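Local coordinates for fructose-bisphosphate aldolase class I (Thermoproteus tenax, PDB 1W8S), which belongs to the DeoC/LacD family of class I aldolases, enzymes built on a TIM-barrel fold, and assembles from several copies of one chain, at residues C96-A101 and V135-P140; R129-A134 and L139-E144. The protein carries 2 engineered substitutions. All coordinates share one frame; numbering follows the deposited sequence.

Contact 1 (C96-A101 and V135-P140)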
loop_
_atom_site.group_PDB
_atom_site.type_symbol
_atom_site.label_atom_id
_atom_site.label_comp_id
_atom_site.label_asym_id
_atom_site.label_seq_id
_atom_site.Cartn_x
_atom_site.Cartn_y
_atom_site.Cartn_z
ATOM N N CYS E 96 11.733 10.959 7.619
ATOM C CA CYS E 96 12.419 12.136 7.069
ATOM C C CYS E 96 12.851 11.824 5.662
ATOM O O CYS E 96 13.212 10.671 5.378
ATOM C CB CYS E 96 13.660 12.443 7.906
ATOM S SG CYS E 96 14.455 14.043 7.607
ATOM N N SER E 97 12.861 12.844 4.798
ATOM C CA SER E 97 13.376 12.738 3.429
ATOM C C SER E 97 14.811 13.177 3.380
ATOM O O SER E 97 15.301 13.891 4.289
ATOM C CB SER E 97 12.596 13.625 2.474
ATOM O OG SER E 97 12.647 14.985 2.819
ATOM N N VAL E 98 15.501 12.780 2.322
ATOM C CA VAL E 98 16.850 13.252 2.088
ATOM C C VAL E 98 16.853 14.751 1.905
ATOM O O VAL E 98 17.755 15.422 2.377
ATOM C CB VAL E 98 17.444 12.568 0.846
ATOM C CG1 VAL E 98 18.734 13.228 0.413
ATOM C CG2 VAL E 98 17.629 11.077 1.135
ATOM N N GLU E 99 15.861 15.298 1.206
ATOM C CA GLU E 99 15.842 16.755 0.986
ATOM C C GLU E 99 15.786 17.500 2.346
ATOM O O GLU E 99 16.467 18.512 2.556
ATOM C CB GLU E 99 14.665 17.152 0.079
ATOM C CG GLU E 99 14.496 18.657 -0.067
ATOM C CD GLU E 99 13.403 19.100 -1.048
ATOM O OE1 GLU E 99 12.978 18.305 -1.890
ATOM O OE2 GLU E 99 13.054 20.278 -0.985
ATOM N N GLU E 100 14.972 16.995 3.275
ATOM C CA GLU E 100 14.850 17.635 4.576
ATOM C C GLU E 100 16.155 17.479 5.362
ATOM O O GLU E 100 16.549 18.383 6.091
ATOM C CB GLU E 100 13.702 17.050 5.375
ATOM C CG GLU E 100 12.339 17.418 4.841
ATOM C CD GLU E 100 11.251 16.566 5.423
ATOM O OE1 GLU E 100 11.175 15.386 5.049
ATOM O OE2 GLU E 100 10.502 17.069 6.279
ATOM N N ALA E 101 16.821 16.341 5.208
ATOM C CA ALA E 101 18.137 16.112 5.836
ATOM C C ALA E 101 19.175 17.155 5.409
ATOM O O ALA E 101 19.952 17.665 6.229
ATOM C CB ALA E 101 18.623 14.723 5.532
ATOM N N VAL E 135 21.833 10.351 -4.261
ATOM C CA VAL E 135 22.609 10.653 -5.455
ATOM C C VAL E 135 22.236 12.034 -5.961
ATOM O O VAL E 135 23.106 12.823 -6.316
ATOM C CB VAL E 135 22.403 9.559 -6.549
ATOM C CG1 VAL E 135 23.017 9.970 -7.894
ATOM C CG2 VAL E 135 22.965 8.232 -6.060
ATOM N N LYS E 136 20.950 12.352 -5.972
ATOM C CA LYS E 136 20.477 13.637 -6.492
ATOM C C LYS E 136 21.042 14.817 -5.664
ATOM O O LYS E 136 21.417 15.859 -6.208
ATOM C CB LYS E 136 18.941 13.659 -6.445
ATOM C CG LYS E 136 18.287 14.997 -6.696
ATOM C CD LYS E 136 16.742 14.784 -6.781
ATOM C CE LYS E 136 15.979 16.068 -6.780
ATOM N NZ LYS E 136 14.501 15.878 -6.745
ATOM N N PHE E 137 21.016 14.656 -4.346
ATOM C CA PHE E 137 21.452 15.704 -3.407
ATOM C C PHE E 137 22.944 15.582 -3.046
ATOM O O PHE E 137 23.448 16.389 -2.277
ATOM C CB PHE E 137 20.571 15.665 -2.158
ATOM C CG PHE E 137 19.180 16.239 -2.385
ATOM C CD1 PHE E 137 18.986 17.602 -2.328
ATOM C CD2 PHE E 137 18.078 15.420 -2.697
ATOM C CE1 PHE E 137 17.730 18.139 -2.541
ATOM C CE2 PHE E 137 16.817 15.957 -2.920
ATOM C CZ PHE E 137 16.642 17.326 -2.849
ATOM N N ASP E 138 23.633 14.601 -3.637
ATOM C CA ASP E 138 25.075 14.334 -3.397
ATOM C C ASP E 138 25.371 14.210 -1.892
ATOM O O ASP E 138 26.310 14.825 -1.389
ATOM C CB ASP E 138 25.916 15.455 -4.045
ATOM C CG ASP E 138 27.320 14.999 -4.443
ATOM O OD1 ASP E 138 27.485 13.934 -5.091
ATOM O OD2 ASP E 138 28.319 15.663 -4.135
ATOM N N LEU E 139 24.541 13.445 -1.184
ATOM C CA LEU E 139 24.745 13.095 0.225
ATOM C C LEU E 139 25.058 11.603 0.280
ATOM O O LEU E 139 24.238 10.818 -0.185
ATOM C CB LEU E 139 23.458 13.364 1.007
ATOM C CG LEU E 139 23.538 14.283 2.214
ATOM C CD1 LEU E 139 24.305 15.535 1.899
ATOM C CD2 LEU E 139 22.168 14.596 2.748
ATOM N N PRO E 140 26.214 11.187 0.823
ATOM C CA PRO E 140 26.500 9.758 0.985
ATOM C C PRO E 140 25.441 9.020 1.787
ATOM O O PRO E 140 24.930 9.569 2.724
ATOM C CB PRO E 140 27.824 9.750 1.742
ATOM C CG PRO E 140 28.444 11.063 1.411
ATOM C CD PRO E 140 27.322 12.026 1.314
#
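Phe137 lays one face of its ring against the first turn of the helix that starts at Val98. Glu99 CA stands over that face, offset toward the rim, 4.2 Å from the ring centroid in a CH-pi contact. Farther out, Glu99 CB comes within 3.5 Å of Phe137 CZ. The extended Glu99 chain (chi1 174°) leaves the ring past its CZ rim, CB and CG packing against CZ and its neighbours, and carries the carboxylate to a salt bridge with Arg132 of the second subunit. Val98 adds CG1, 3.9 Å from Phe137 CD2 in an oblique approach, and the same methyl lies 4.4 Å from Leu139 CD2; a compact beta-branched residue suits this buried spot.

Behind them, a capping box fixes the start of the helix. Ser97 OG accepts from Glu100 N at 3.1 Å, while Glu100 OE1 takes both Ser97 N and Ser97 OG, the hydroxyl on its anti lone pair. Glu100 OE2 bridges to Arg62. Across the contact, a Schellman motif at Asp138 ends the other helix and turns the chain so that Leu139 follows Phe137 into the interface. The segments meet through apolar and CH-pi contacts, while polar bonds within each shape the helix start and the helix end.

Contact 2 (R129-A134 and L139-E144). Engineered in segment 139-144: Glu144 (natural residue Trp).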
loop_
_atom_site.group_PDB
_atom_site.type_symbol
_atom_site.label_atom_id
_atom_site.label_comp_id
_atom_site.label_asym_id
_atom_site.label_seq_id
_atom_site.Cartn_x
_atom_site.Cartn_y
_atom_site.Cartn_z
ATOM N N ARG E 129 14.196 4.570 -3.072
ATOM C CA ARG E 129 13.865 5.976 -3.234
ATOM C C ARG E 129 14.872 6.863 -2.507
ATOM O O ARG E 129 15.244 7.951 -2.996
ATOM C CB ARG E 129 12.435 6.254 -2.737
ATOM C CG ARG E 129 11.344 5.506 -3.553
ATOM C CD ARG E 129 9.908 5.995 -3.256
ATOM N NE ARG E 129 9.425 5.473 -1.976
ATOM C CZ ARG E 129 8.775 4.315 -1.797
ATOM N NH1 ARG E 129 8.502 3.516 -2.826
ATOM N NH2 ARG E 129 8.396 3.946 -0.562
ATOM N N ILE E 130 15.309 6.417 -1.341
ATOM C CA ILE E 130 16.262 7.162 -0.552
ATOM C C ILE E 130 17.644 7.198 -1.259
ATOM O O ILE E 130 18.272 8.256 -1.365
ATOM C CB ILE E 130 16.340 6.571 0.827
ATOM C CG1 ILE E 130 15.078 6.957 1.635
ATOM C CG2 ILE E 130 17.623 6.977 1.509
ATOM C CD1 ILE E 130 14.913 6.077 2.737
ATOM N N LYS E 131 18.075 6.065 -1.793
ATOM C CA LYS E 131 19.295 5.985 -2.605
ATOM C C LYS E 131 19.273 6.952 -3.818
ATOM O O LYS E 131 20.207 7.729 -4.022
ATOM C CB LYS E 131 19.511 4.542 -3.071
ATOM C CG LYS E 131 20.666 4.319 -4.070
ATOM C CD LYS E 131 22.007 4.803 -3.586
ATOM C CE LYS E 131 23.115 4.483 -4.637
ATOM N NZ LYS E 131 24.517 4.895 -4.219
ATOM N N ARG E 132 18.182 6.965 -4.563
ATOM C CA ARG E 132 18.045 7.878 -5.710
ATOM C C ARG E 132 18.142 9.356 -5.239
ATOM O O ARG E 132 18.762 10.182 -5.900
ATOM C CB ARG E 132 16.704 7.635 -6.390
ATOM C CG ARG E 132 16.419 8.458 -7.628
ATOM C CD ARG E 132 15.111 8.017 -8.278
ATOM N NE ARG E 132 15.124 8.244 -9.719
ATOM C CZ ARG E 132 14.212 7.743 -10.570
ATOM N NH1 ARG E 132 13.187 7.022 -10.128
ATOM N NH2 ARG E 132 14.302 8.015 -11.850
ATOM N N ASP E 133 17.539 9.648 -4.106
ATOM C CA ASP E 133 17.567 11.007 -3.563
ATOM C C ASP E 133 18.964 11.354 -3.030
ATOM O O ASP E 133 19.425 12.476 -3.187
ATOM C CB ASP E 133 16.547 11.153 -2.461
ATOM C CG ASP E 133 15.180 11.517 -2.955
ATOM O OD1 ASP E 133 15.027 11.906 -4.142
ATOM O OD2 ASP E 133 14.214 11.527 -2.152
ATOM N N ALA E 134 19.659 10.395 -2.434
ATOM C CA ALA E 134 21.051 10.606 -1.974
ATOM C C ALA E 134 21.982 11.023 -3.116
ATOM O O ALA E 134 22.794 11.941 -2.971
ATOM C CB ALA E 134 21.591 9.363 -1.252
ATOM N N LEU E 139 24.541 13.445 -1.184
ATOM C CA LEU E 139 24.745 13.095 0.225
ATOM C C LEU E 139 25.058 11.603 0.280
ATOM O O LEU E 139 24.238 10.818 -0.185
ATOM C CB LEU E 139 23.458 13.364 1.007
ATOM C CG LEU E 139 23.538 14.283 2.214
ATOM C CD1 LEU E 139 24.305 15.535 1.899
ATOM C CD2 LEU E 139 22.168 14.596 2.748
ATOM N N PRO E 140 26.214 11.187 0.823
ATOM C CA PRO E 140 26.500 9.758 0.985
ATOM C C PRO E 140 25.441 9.020 1.787
ATOM O O PRO E 140 24.930 9.569 2.724
ATOM C CB PRO E 140 27.824 9.750 1.742
ATOM C CG PRO E 140 28.444 11.063 1.411
ATOM C CD PRO E 140 27.322 12.026 1.314
ATOM N N LEU E 141 25.124 7.791 1.373
ATOM C CA LEU E 141 24.198 6.911 2.049
ATOM C C LEU E 141 24.937 5.878 2.858
ATOM O O LEU E 141 25.745 5.123 2.306
ATOM C CB LEU E 141 23.334 6.215 1.003
ATOM C CG LEU E 141 22.387 5.128 1.473
ATOM C CD1 LEU E 141 21.351 5.714 2.394
ATOM C CD2 LEU E 141 21.789 4.431 0.234
ATOM N N VAL E 142 24.656 5.853 4.159
ATOM C CA VAL E 142 25.166 4.826 5.069
ATOM C C VAL E 142 24.029 3.855 5.314
ATOM O O VAL E 142 22.976 4.256 5.847
ATOM C CB VAL E 142 25.646 5.413 6.423
ATOM C CG1 VAL E 142 26.334 4.283 7.285
ATOM C CG2 VAL E 142 26.533 6.599 6.215
ATOM N N VAL E 143 24.205 2.608 4.886
ATOM C CA VAL E 143 23.206 1.590 5.119
ATOM C C VAL E 143 23.654 0.833 6.358
ATOM O O VAL E 143 24.779 0.306 6.412
ATOM C CB VAL E 143 23.079 0.622 3.960
ATOM C CG1 VAL E 143 22.156 -0.598 4.313
ATOM C CG2 VAL E 143 22.632 1.358 2.685
ATOM N N GLU E 144 22.747 0.781 7.316
ATOM C CA GLU E 144 22.900 0.068 8.582
ATOM C C GLU E 144 22.203 -1.268 8.364
ATOM O O GLU E 144 20.990 -1.331 8.294
ATOM C CB GLU E 144 22.282 0.935 9.703
ATOM C CG GLU E 144 22.581 2.425 9.438
ATOM C CD GLU E 144 21.934 3.442 10.384
ATOM O OE1 GLU E 144 22.659 4.357 10.910
ATOM O OE2 GLU E 144 20.679 3.380 10.531
#
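In the beta-alpha-beta unit formed by strand 108-113, helix 120-137 and strand 141-145, this contact is the return from helix to strand: Leu141, at the start of the strand, packs under the last turns of the helix. Its chi1 (174°) carries CG toward the helix, and the fork there gives one methyl to Ile130 and the other to Lys131. Leu141 CD1 meets Ile130 CG2 at 4.0 Å, the side chains crossing at about a right angle. Leu141 CD2 lies 3.8 Å from Lys131 CD, against the aliphatic part of a chain bent at chi2. The lysine thereby offers methylenes to the core while its NZ bonds to Gly172 O and forms a salt bridge with Glu66 of the third subunit.

Nearer the turn, Ala134 CB sits 4.2 Å from Leu141 CB and 3.2 Å from Leu139 O; a single methyl suits such close backbones. Leu139 N donates to Ala134 O at 2.9 Å with an N-H...acceptor angle of 153°, the donor a little off the carbonyl plane; this is the 6-to-1 bond of the Schellman motif that closes the helix, holding the loop before the strand against the last helical turn. Leu141 N in turn bonds to Asp174 OD2. The short segments run nearly antiparallel, at 155°, with axes 9.8 Å apart. An apolar helix face resting on the outside of a parallel strand is typical of the TIM barrel, to which this family belongs.

How the contacts relate
The two contacts lie side by side, their centres about 7 Å apart, and both draw on helix 120-137. Along the chain, segment 96-101 comes first, 129-134 and 135-140 follow each other on the helix and its exit, and 139-144 enters strand 141-145; Leu139 and Pro140 belong to both contacts. Val98 joins them directly, its CB 3.7 Å from Asp133 CB. Contact 2 is buried and fastens the helix to its own following strand, whereas contact 1, partly buried, sets the helix end against its neighbour, helix 98-103. Together they link radial helix-to-strand packing with lateral helix-to-helix packing on one side of the barrel, where other subunits also approach.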